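Local coordinates for N-acetylneuraminate lyase (Peptoclostridium difficile, PDB 4WOZ), which belongs to the dihydrodipicolinate synthetase family of lyases and aldolases, enzymes built on a TIM barrel, at residues A[32-37]-A[70-75]; A[38-43]-A[274-279]; A[62-67]-A[280-285]. All coordinates share one frame; numbering follows the deposited sequence.

Contact 1 (A[32-37]-A[70-75]); sequences INEKGL and KKRIFE
Ile32 meets Arg72 and Ile73, and Leu37 meets Ile73, where two neighbouring outer helices of the TIM barrel, 34-48 and 67-81, pack side by side. The apolar part is formed by the branched side chains. Ile32 sends CD1 to within 4.0 Å of Ile73 CG1, and Leu37 brings CD2 to 4.4 Å from the same Ile73 CG1, so the isoleucine of helix 67-81 is touched both by Ile32, just ahead of the N-cap, and by Leu37 on the first turn of helix 34-48. Ile73 also packs on Val55 of strand 52-55.

The polar part lies nearer the surface. Arg72 leaves its helix with CG anti to the backbone N (chi1 174°), bends at chi3 and runs past Ile32 in the opposite sense, bringing NH2 to 3.6 Å from Ile32 CB. Its pairing with Glu34 is a long salt bridge, 4.0 Å from Glu34 OE1 to Arg72 NH1; the oxygen stands well out of the guanidinium plane, and the closer ionic partner of Glu34 is Arg38. The helix start is fixed by Asn33, the N-cap residue, whose OD1 takes the Gly36 N-H from above the amide plane at 2.9 Å and nearly straight, 174° at the hydrogen.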
loop_
_atom_site.group_PDB
_atom_site.type_symbol
_atom_site.label_atom_id
_atom_site.label_comp_id
_atom_site.label_asym_id
_atom_site.label_seq_id
_atom_site.Cartn_x
_atom_site.Cartn_y
_atom_site.Cartn_z
ATOM N N ILE A 32 -27.761 4.145 23.437
ATOM C CA ILE A 32 -27.953 5.507 22.945
ATOM C C ILE A 32 -28.531 6.419 24.030
ATOM O O ILE A 32 -29.472 6.048 24.729
ATOM C CB ILE A 32 -28.918 5.536 21.736
ATOM C CG1 ILE A 32 -28.292 4.805 20.547
ATOM C CG2 ILE A 32 -29.256 6.975 21.371
ATOM C CD1 ILE A 32 -29.211 4.701 19.341
ATOM N N ASN A 33 -27.956 7.609 24.161
ATOM C CA ASN A 33 -28.410 8.607 25.131
ATOM C C ASN A 33 -29.187 9.649 24.317
ATOM O O ASN A 33 -28.594 10.560 23.732
ATOM C CB ASN A 33 -27.202 9.261 25.808
ATOM C CG ASN A 33 -27.591 10.362 26.775
ATOM O OD1 ASN A 33 -28.716 10.857 26.745
ATOM N ND2 ASN A 33 -26.652 10.764 27.628
ATOM N N GLU A 34 -30.510 9.516 24.273
ATOM C CA GLU A 34 -31.320 10.438 23.489
ATOM C C GLU A 34 -31.132 11.903 23.851
ATOM O O GLU A 34 -31.020 12.748 22.963
ATOM C CB GLU A 34 -32.808 10.091 23.573
ATOM C CG GLU A 34 -33.596 10.774 22.463
ATOM C CD GLU A 34 -35.082 10.536 22.535
ATOM O OE1 GLU A 34 -35.494 9.392 22.810
ATOM O OE2 GLU A 34 -35.839 11.495 22.296
ATOM N N LYS A 35 -31.096 12.218 25.142
ATOM C CA LYS A 35 -30.912 13.608 25.526
ATOM C C LYS A 35 -29.579 14.100 24.981
ATOM O O LYS A 35 -29.506 15.170 24.373
ATOM C CB LYS A 35 -30.939 13.787 27.048
ATOM C CG LYS A 35 -30.880 15.259 27.448
ATOM C CD LYS A 35 -31.050 15.485 28.941
ATOM C CE LYS A 35 -29.828 15.044 29.719
ATOM N NZ LYS A 35 -29.949 15.425 31.154
ATOM N N GLY A 36 -28.530 13.310 25.205
ATOM C CA GLY A 36 -27.207 13.673 24.729
ATOM C C GLY A 36 -27.200 13.890 23.227
ATOM O O GLY A 36 -26.627 14.860 22.734
ATOM N N LEU A 37 -27.846 12.985 22.499
ATOM C CA LEU A 37 -27.914 13.089 21.047
ATOM C C LEU A 37 -28.596 14.393 20.655
ATOM O O LEU A 37 -28.147 15.090 19.748
ATOM C CB LEU A 37 -28.680 11.900 20.462
ATOM C CG LEU A 37 -29.004 11.941 18.962
ATOM C CD1 LEU A 37 -27.745 12.221 18.141
ATOM C CD2 LEU A 37 -29.624 10.617 18.559
ATOM N N LYS A 70 -29.980 2.800 13.996
ATOM C CA LYS A 70 -29.803 3.756 12.914
ATOM C C LYS A 70 -31.113 4.497 12.675
ATOM O O LYS A 70 -31.125 5.712 12.484
ATOM C CB LYS A 70 -29.366 3.041 11.634
ATOM C CG LYS A 70 -27.959 2.461 11.700
ATOM C CD LYS A 70 -27.609 1.701 10.430
ATOM C CE LYS A 70 -26.217 1.082 10.523
ATOM N NZ LYS A 70 -25.866 0.313 9.296
ATOM N N LYS A 71 -32.215 3.755 12.690
ATOM C CA LYS A 71 -33.526 4.345 12.485
ATOM C C LYS A 71 -33.874 5.315 13.614
ATOM O O LYS A 71 -34.360 6.419 13.354
ATOM C CB LYS A 71 -34.592 3.251 12.379
ATOM C CG LYS A 71 -34.555 2.475 11.074
ATOM C CD LYS A 71 -35.602 1.366 11.049
ATOM C CE LYS A 71 -35.680 0.715 9.672
ATOM N NZ LYS A 71 -36.715 -0.356 9.601
ATOM N N ARG A 72 -33.629 4.921 14.863
ATOM C CA ARG A 72 -33.941 5.821 15.967
ATOM C C ARG A 72 -33.137 7.106 15.850
ATOM O O ARG A 72 -33.641 8.190 16.149
ATOM C CB ARG A 72 -33.669 5.188 17.339
ATOM C CG ARG A 72 -33.862 6.218 18.456
ATOM C CD ARG A 72 -34.321 5.648 19.785
ATOM N NE ARG A 72 -33.220 5.214 20.641
ATOM C CZ ARG A 72 -33.292 5.176 21.969
ATOM N NH1 ARG A 72 -34.408 5.552 22.582
ATOM N NH2 ARG A 72 -32.255 4.759 22.686
ATOM N N ILE A 73 -31.885 6.985 15.423
ATOM C CA ILE A 73 -31.031 8.152 15.257
ATOM C C ILE A 73 -31.619 9.070 14.180
ATOM O O ILE A 73 -31.702 10.283 14.367
ATOM C CB ILE A 73 -29.589 7.728 14.877
ATOM C CG1 ILE A 73 -28.936 7.032 16.073
ATOM C CG2 ILE A 73 -28.764 8.942 14.453
ATOM C CD1 ILE A 73 -27.633 6.355 15.752
ATOM N N PHE A 74 -32.049 8.489 13.063
ATOM C CA PHE A 74 -32.626 9.286 11.991
ATOM C C PHE A 74 -33.892 9.997 12.457
ATOM O O PHE A 74 -34.123 11.156 12.110
ATOM C CB PHE A 74 -32.940 8.417 10.767
ATOM C CG PHE A 74 -31.722 8.014 9.975
ATOM C CD1 PHE A 74 -30.801 8.973 9.553
ATOM C CD2 PHE A 74 -31.506 6.681 9.631
ATOM C CE1 PHE A 74 -29.683 8.612 8.800
ATOM C CE2 PHE A 74 -30.390 6.307 8.877
ATOM C CZ PHE A 74 -29.476 7.277 8.460
ATOM N N GLU A 75 -34.705 9.304 13.252
ATOM C CA GLU A 75 -35.941 9.892 13.761
ATOM C C GLU A 75 -35.657 11.029 14.733
ATOM O O GLU A 75 -36.271 12.094 14.655
ATOM C CB GLU A 75 -36.798 8.846 14.481
ATOM C CG GLU A 75 -37.474 7.839 13.585
ATOM C CD GLU A 75 -38.474 6.987 14.347
ATOM O OE1 GLU A 75 -38.964 5.980 13.790
ATOM O OE2 GLU A 75 -38.776 7.333 15.509
#

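Contact 2 (A[38-43]-A[274-279]); sequences RQIIRH and VEAGYC
With CG beside its backbone N (chi1 -58°) and the chain extended beyond, Gln39 reaches from helix 34-48 to the peptide N-H of Glu275, while Val274, with CG1 anti to its own N (chi1 178°), spreads its two methyls over the same helix. The amide oxygen OE1 of Gln39 accepts from Glu275 N at 2.9 Å. The N-H points almost straight at the oxygen (166°) and approaches nearly along the C=O axis. Gln39 OE1 also rests 3.3 Å from Glu275 CB, so the amide lies against the root of the glutamate side chain; the carboxylate turns its plane steeply to the amide and pairs with Lys35.

Val274 is the apolar centre of the contact, and its branches divide the work. Val274 CG1 presses on Ile40 CG1 at 3.4 Å, closer than a methyl and a methylene carbon normally come, the two side chains crossing at about a right angle; Val274 CG1 also meets Gln39 CB at 3.8 Å. Val274 CG2 lies 3.7 Å from His43 CB, one helical turn beyond Gln39. Farther along, Ile40 CD1 reaches Ala276 CA at 4.2 Å. An inverse gamma turn centred on Glu275 is closed by a weak bond from Ala276 N to Val274 O, and the turn sends the chain back toward the N-terminal end of the helix.

The contact thus seats the loop between helices 261-271 and 288-301 on the first outer helix of the barrel. His43 and Ala276 both pack on Leu269 of helix 261-271, Ile40 continues inward to Leu22 just after strand 17-21, and Ile41, directed away from the loop, packs against helix 67-81.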
loop_
_atom_site.group_PDB
_atom_site.type_symbol
_atom_site.label_atom_id
_atom_site.label_comp_id
_atom_site.label_asym_id
_atom_site.label_seq_id
_atom_site.Cartn_x
_atom_site.Cartn_y
_atom_site.Cartn_z
ATOM N N ARG A 38 -29.681 14.727 21.350
ATOM C CA ARG A 38 -30.406 15.960 21.065
ATOM C C ARG A 38 -29.561 17.190 21.413
ATOM O O ARG A 38 -29.672 18.228 20.762
ATOM C CB ARG A 38 -31.741 15.982 21.823
ATOM C CG ARG A 38 -32.817 15.123 21.169
ATOM C CD ARG A 38 -34.012 14.890 22.085
ATOM N NE ARG A 38 -35.030 14.057 21.450
ATOM C CZ ARG A 38 -35.836 14.463 20.472
ATOM N NH1 ARG A 38 -35.756 15.702 20.010
ATOM N NH2 ARG A 38 -36.716 13.624 19.948
ATOM N N GLN A 39 -28.709 17.074 22.427
ATOM C CA GLN A 39 -27.854 18.192 22.807
ATOM C C GLN A 39 -26.781 18.402 21.739
ATOM O O GLN A 39 -26.451 19.535 21.396
ATOM C CB GLN A 39 -27.194 17.933 24.163
ATOM C CG GLN A 39 -28.184 17.691 25.302
ATOM C CD GLN A 39 -27.504 17.572 26.653
ATOM O OE1 GLN A 39 -26.376 17.084 26.754
ATOM N NE2 GLN A 39 -28.191 18.004 27.701
ATOM N N ILE A 40 -26.226 17.311 21.219
ATOM C CA ILE A 40 -25.206 17.417 20.175
ATOM C C ILE A 40 -25.824 18.158 18.990
ATOM O O ILE A 40 -25.249 19.108 18.464
ATOM C CB ILE A 40 -24.729 16.018 19.693
ATOM C CG1 ILE A 40 -23.952 15.310 20.810
ATOM C CG2 ILE A 40 -23.851 16.163 18.449
ATOM C CD1 ILE A 40 -23.555 13.871 20.469
ATOM N N ILE A 41 -27.005 17.707 18.584
ATOM C CA ILE A 41 -27.725 18.309 17.470
ATOM C C ILE A 41 -27.956 19.801 17.712
ATOM O O ILE A 41 -27.631 20.634 16.871
ATOM C CB ILE A 41 -29.080 17.611 17.270
ATOM C CG1 ILE A 41 -28.842 16.154 16.865
ATOM C CG2 ILE A 41 -29.919 18.363 16.226
ATOM C CD1 ILE A 41 -30.103 15.322 16.765
ATOM N N ARG A 42 -28.518 20.124 18.873
ATOM C CA ARG A 42 -28.792 21.509 19.248
ATOM C C ARG A 42 -27.515 22.341 19.268
ATOM O O ARG A 42 -27.520 23.518 18.906
ATOM C CB ARG A 42 -29.452 21.550 20.630
ATOM C CG ARG A 42 -30.933 21.194 20.632
ATOM C CD ARG A 42 -31.790 22.450 20.756
ATOM N NE ARG A 42 -31.612 23.382 19.644
ATOM C CZ ARG A 42 -32.203 23.255 18.461
ATOM N NH1 ARG A 42 -33.014 22.233 18.226
ATOM N NH2 ARG A 42 -31.998 24.163 17.517
ATOM N N HIS A 43 -26.423 21.720 19.705
ATOM C CA HIS A 43 -25.132 22.391 19.779
ATOM C C HIS A 43 -24.653 22.777 18.382
ATOM O O HIS A 43 -24.163 23.888 18.162
ATOM C CB HIS A 43 -24.112 21.474 20.451
ATOM C CG HIS A 43 -22.744 22.067 20.565
ATOM N ND1 HIS A 43 -22.454 23.114 21.411
ATOM C CD2 HIS A 43 -21.581 21.749 19.948
ATOM C CE1 HIS A 43 -21.171 23.415 21.314
ATOM N NE2 HIS A 43 -20.620 22.601 20.432
ATOM N N VAL A 274 -22.203 19.485 26.405
ATOM C CA VAL A 274 -22.968 18.462 25.702
ATOM C C VAL A 274 -22.619 17.066 26.212
ATOM O O VAL A 274 -21.445 16.701 26.284
ATOM C CB VAL A 274 -22.692 18.530 24.175
ATOM C CG1 VAL A 274 -23.452 17.424 23.447
ATOM C CG2 VAL A 274 -23.095 19.902 23.637
ATOM N N GLU A 275 -23.639 16.292 26.566
ATOM C CA GLU A 275 -23.427 14.935 27.062
ATOM C C GLU A 275 -23.128 13.980 25.910
ATOM O O GLU A 275 -23.924 13.095 25.607
ATOM C CB GLU A 275 -24.660 14.441 27.831
ATOM C CG GLU A 275 -24.898 15.140 29.156
ATOM C CD GLU A 275 -26.060 14.536 29.924
ATOM O OE1 GLU A 275 -26.019 13.318 30.201
ATOM O OE2 GLU A 275 -27.014 15.276 30.251
ATOM N N ALA A 276 -21.976 14.169 25.275
ATOM C CA ALA A 276 -21.569 13.329 24.153
ATOM C C ALA A 276 -21.370 11.893 24.621
ATOM O O ALA A 276 -21.524 10.947 23.850
ATOM C CB ALA A 276 -20.282 13.869 23.535
ATOM N N GLY A 277 -21.010 11.744 25.890
ATOM C CA GLY A 277 -20.820 10.424 26.458
ATOM C C GLY A 277 -19.628 9.606 25.990
ATOM O O GLY A 277 -18.538 10.128 25.757
ATOM N N TYR A 278 -19.864 8.305 25.856
ATOM C CA TYR A 278 -18.847 7.339 25.456
ATOM C C TYR A 278 -18.928 6.905 23.999
ATOM O O TYR A 278 -19.946 7.087 23.332
ATOM C CB TYR A 278 -18.977 6.074 26.307
ATOM C CG TYR A 278 -18.770 6.265 27.788
ATOM C CD1 TYR A 278 -17.492 6.234 28.340
ATOM C CD2 TYR A 278 -19.853 6.453 28.642
ATOM C CE1 TYR A 278 -17.298 6.380 29.710
ATOM C CE2 TYR A 278 -19.670 6.602 30.015
ATOM C CZ TYR A 278 -18.389 6.563 30.540
ATOM O OH TYR A 278 -18.195 6.703 31.893
ATOM N N CYS A 279 -17.834 6.323 23.523
ATOM C CA CYS A 279 -17.769 5.779 22.172
ATOM C C CYS A 279 -18.162 4.331 22.395
ATOM O O CYS A 279 -18.008 3.815 23.504
ATOM C CB CYS A 279 -16.344 5.827 21.619
ATOM S SG CYS A 279 -15.651 7.476 21.452
#

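Contact 3 (A[62-67]-A[280-285]); sequences NFMLST and RQPMKE
Met64 and Arg280 join two loops of the TIM barrel, the one that follows strand 52-55 and the one that leads to helix 288-301. The close-packed part surrounds the end of Met64. Its chain runs straight to SD and bends at chi3 (90°), which lays Met64 CE against the backbone of the opposite loop, 3.0 Å from Gln281 O and 3.4 Å from Pro282 CD. The peptide bond before Pro282 is cis. The sulfur SD of Met64 lies 3.3 Å from the CE methyl of Met283 as the two thioethers cross. Gln281 O is buried here with no polar partner in the model and faces the methyl instead. The buried Met64 and Pro282 are covered by Val94 and Leu96 of a second subunit, respectively.

Between the two loops themselves Arg280 makes only a weak polar link. Its chain bends at chi3, and Arg280 NH1 gives a weak hydrogen bond to Met64 O, 3.0 Å long with an angle of 133° at the hydrogen. Leu65 CD2 sits over the centre of one face of the Arg280 guanidinium, 3.4 Å above its plane. Stronger polar partners lie outside the two loops: NH2 of Arg280 bonds to Gly30 O and forms a salt bridge with Glu69, so the guanidinium ties a third loop and helix 67-81 to this place.

At the partly exposed margin, by contrast, Lys284 pairs with Asp125 and Glu127 of the second subunit. Within the chain, Leu65 leans on helix 67-81, and Met283 rests on Tyr262 and Gln263 of helix 261-271.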
loop_
_atom_site.group_PDB
_atom_site.type_symbol
_atom_site.label_atom_id
_atom_site.label_comp_id
_atom_site.label_asym_id
_atom_site.label_seq_id
_atom_site.Cartn_x
_atom_site.Cartn_y
_atom_site.Cartn_z
ATOM N N ASN A 62 -21.835 4.891 12.933
ATOM C CA ASN A 62 -22.893 4.179 12.222
ATOM C C ASN A 62 -22.665 2.676 12.060
ATOM O O ASN A 62 -23.533 1.866 12.375
ATOM C CB ASN A 62 -23.070 4.795 10.835
ATOM C CG ASN A 62 -24.187 4.147 10.051
ATOM O OD1 ASN A 62 -25.362 4.297 10.387
ATOM N ND2 ASN A 62 -23.829 3.414 9.002
ATOM N N PHE A 63 -21.491 2.317 11.564
ATOM C CA PHE A 63 -21.151 0.922 11.309
ATOM C C PHE A 63 -20.985 0.021 12.528
ATOM O O PHE A 63 -20.619 -1.144 12.395
ATOM C CB PHE A 63 -19.904 0.886 10.438
ATOM C CG PHE A 63 -20.032 1.715 9.198
ATOM C CD1 PHE A 63 -20.893 1.328 8.177
ATOM C CD2 PHE A 63 -19.330 2.909 9.071
ATOM C CE1 PHE A 63 -21.058 2.116 7.044
ATOM C CE2 PHE A 63 -19.486 3.710 7.942
ATOM C CZ PHE A 63 -20.353 3.312 6.925
ATOM N N MET A 64 -21.256 0.561 13.711
ATOM C CA MET A 64 -21.170 -0.207 14.948
ATOM C C MET A 64 -22.569 -0.292 15.546
ATOM O O MET A 64 -22.750 -0.754 16.671
ATOM C CB MET A 64 -20.238 0.481 15.952
ATOM C CG MET A 64 -18.792 0.600 15.499
ATOM S SD MET A 64 -17.753 1.381 16.761
ATOM C CE MET A 64 -17.233 -0.041 17.670
ATOM N N LEU A 65 -23.560 0.151 14.781
ATOM C CA LEU A 65 -24.937 0.156 15.257
ATOM C C LEU A 65 -25.856 -0.796 14.511
ATOM O O LEU A 65 -25.620 -1.123 13.350
ATOM C CB LEU A 65 -25.506 1.573 15.158
ATOM C CG LEU A 65 -24.671 2.650 15.852
ATOM C CD1 LEU A 65 -25.304 4.018 15.641
ATOM C CD2 LEU A 65 -24.561 2.325 17.332
ATOM N N SER A 66 -26.913 -1.230 15.191
ATOM C CA SER A 66 -27.896 -2.124 14.592
ATOM C C SER A 66 -28.804 -1.262 13.728
ATOM O O SER A 66 -28.886 -0.047 13.923
ATOM C CB SER A 66 -28.724 -2.813 15.676
ATOM O OG SER A 66 -29.404 -1.855 16.470
ATOM N N THR A 67 -29.487 -1.885 12.776
ATOM C CA THR A 67 -30.368 -1.148 11.888
ATOM C C THR A 67 -31.440 -0.356 12.651
ATOM O O THR A 67 -31.793 0.752 12.252
ATOM C CB THR A 67 -31.029 -2.095 10.873
ATOM O OG1 THR A 67 -31.765 -1.329 9.910
ATOM C CG2 THR A 67 -31.970 -3.060 11.577
ATOM N N ARG A 280 -18.673 3.670 21.368
ATOM C CA ARG A 280 -19.054 2.278 21.534
ATOM C C ARG A 280 -17.856 1.339 21.412
ATOM O O ARG A 280 -16.988 1.531 20.560
ATOM C CB ARG A 280 -20.120 1.886 20.513
ATOM C CG ARG A 280 -20.466 0.411 20.578
ATOM C CD ARG A 280 -21.729 0.087 19.812
ATOM N NE ARG A 280 -22.905 0.644 20.462
ATOM C CZ ARG A 280 -24.149 0.308 20.147
ATOM N NH1 ARG A 280 -24.370 -0.585 19.193
ATOM N NH2 ARG A 280 -25.169 0.860 20.783
ATOM N N GLN A 281 -17.806 0.332 22.281
ATOM C CA GLN A 281 -16.723 -0.646 22.255
ATOM C C GLN A 281 -16.764 -1.326 20.887
ATOM O O GLN A 281 -17.822 -1.401 20.265
ATOM C CB GLN A 281 -16.922 -1.690 23.361
ATOM C CG GLN A 281 -16.663 -1.191 24.780
ATOM C CD GLN A 281 -15.213 -0.808 25.007
ATOM O OE1 GLN A 281 -14.322 -1.277 24.302
ATOM N NE2 GLN A 281 -14.968 0.037 26.004
ATOM N N PRO A 282 -15.625 -1.857 20.413
ATOM C CA PRO A 282 -14.310 -1.876 21.059
ATOM C C PRO A 282 -13.502 -0.575 21.068
ATOM O O PRO A 282 -12.295 -0.602 21.316
ATOM C CB PRO A 282 -13.594 -3.002 20.322
ATOM C CG PRO A 282 -14.114 -2.845 18.935
ATOM C CD PRO A 282 -15.599 -2.638 19.163
ATOM N N MET A 283 -14.136 0.557 20.771
ATOM C CA MET A 283 -13.414 1.822 20.838
ATOM C C MET A 283 -13.208 2.018 22.334
ATOM O O MET A 283 -14.159 1.974 23.105
ATOM C CB MET A 283 -14.234 2.971 20.239
ATOM C CG MET A 283 -14.130 3.059 18.715
ATOM S SD MET A 283 -14.862 4.551 18.030
ATOM C CE MET A 283 -15.640 3.912 16.560
ATOM N N LYS A 284 -11.963 2.218 22.741
ATOM C CA LYS A 284 -11.632 2.351 24.153
ATOM C C LYS A 284 -12.266 3.509 24.908
ATOM O O LYS A 284 -12.453 4.605 24.376
ATOM C CB LYS A 284 -10.116 2.439 24.332
ATOM C CG LYS A 284 -9.538 3.807 24.004
ATOM C CD LYS A 284 -8.032 3.843 24.204
ATOM C CE LYS A 284 -7.327 2.924 23.222
ATOM N NZ LYS A 284 -5.853 3.039 23.316
ATOM N N GLU A 285 -12.590 3.243 26.166
ATOM C CA GLU A 285 -13.149 4.253 27.042
ATOM C C GLU A 285 -11.929 5.129 27.313
ATOM O O GLU A 285 -10.817 4.616 27.421
ATOM C CB GLU A 285 -13.633 3.599 28.335
ATOM C CG GLU A 285 -14.471 4.491 29.225
ATOM C CD GLU A 285 -14.767 3.844 30.564
ATOM O OE1 GLU A 285 -15.205 2.672 30.580
ATOM O OE2 GLU A 285 -14.564 4.508 31.599
#

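In the fold
Contacts 1 and 2 share helix 34-48: contact 1 sets its start against helix 67-81, contact 2 seats the 274-279 loop on its next turns, and Lys35 NZ bridges them through a salt bridge to Glu275 OE2. Contact 3 joins two connecting segments rather than helices, yet it meets contact 1 where Leu65 touches Ile73 and continues the chain of contact 2 directly. Contacts 2 and 3 are largely buried, whereas contact 1 is only partly so, with a long, charge-only pairing at its outer edge. Contact 2 relies on a straight amide-to-backbone bond beside aliphatic packing; contact 3, which alone reaches another subunit, relies on methionines and an arginine.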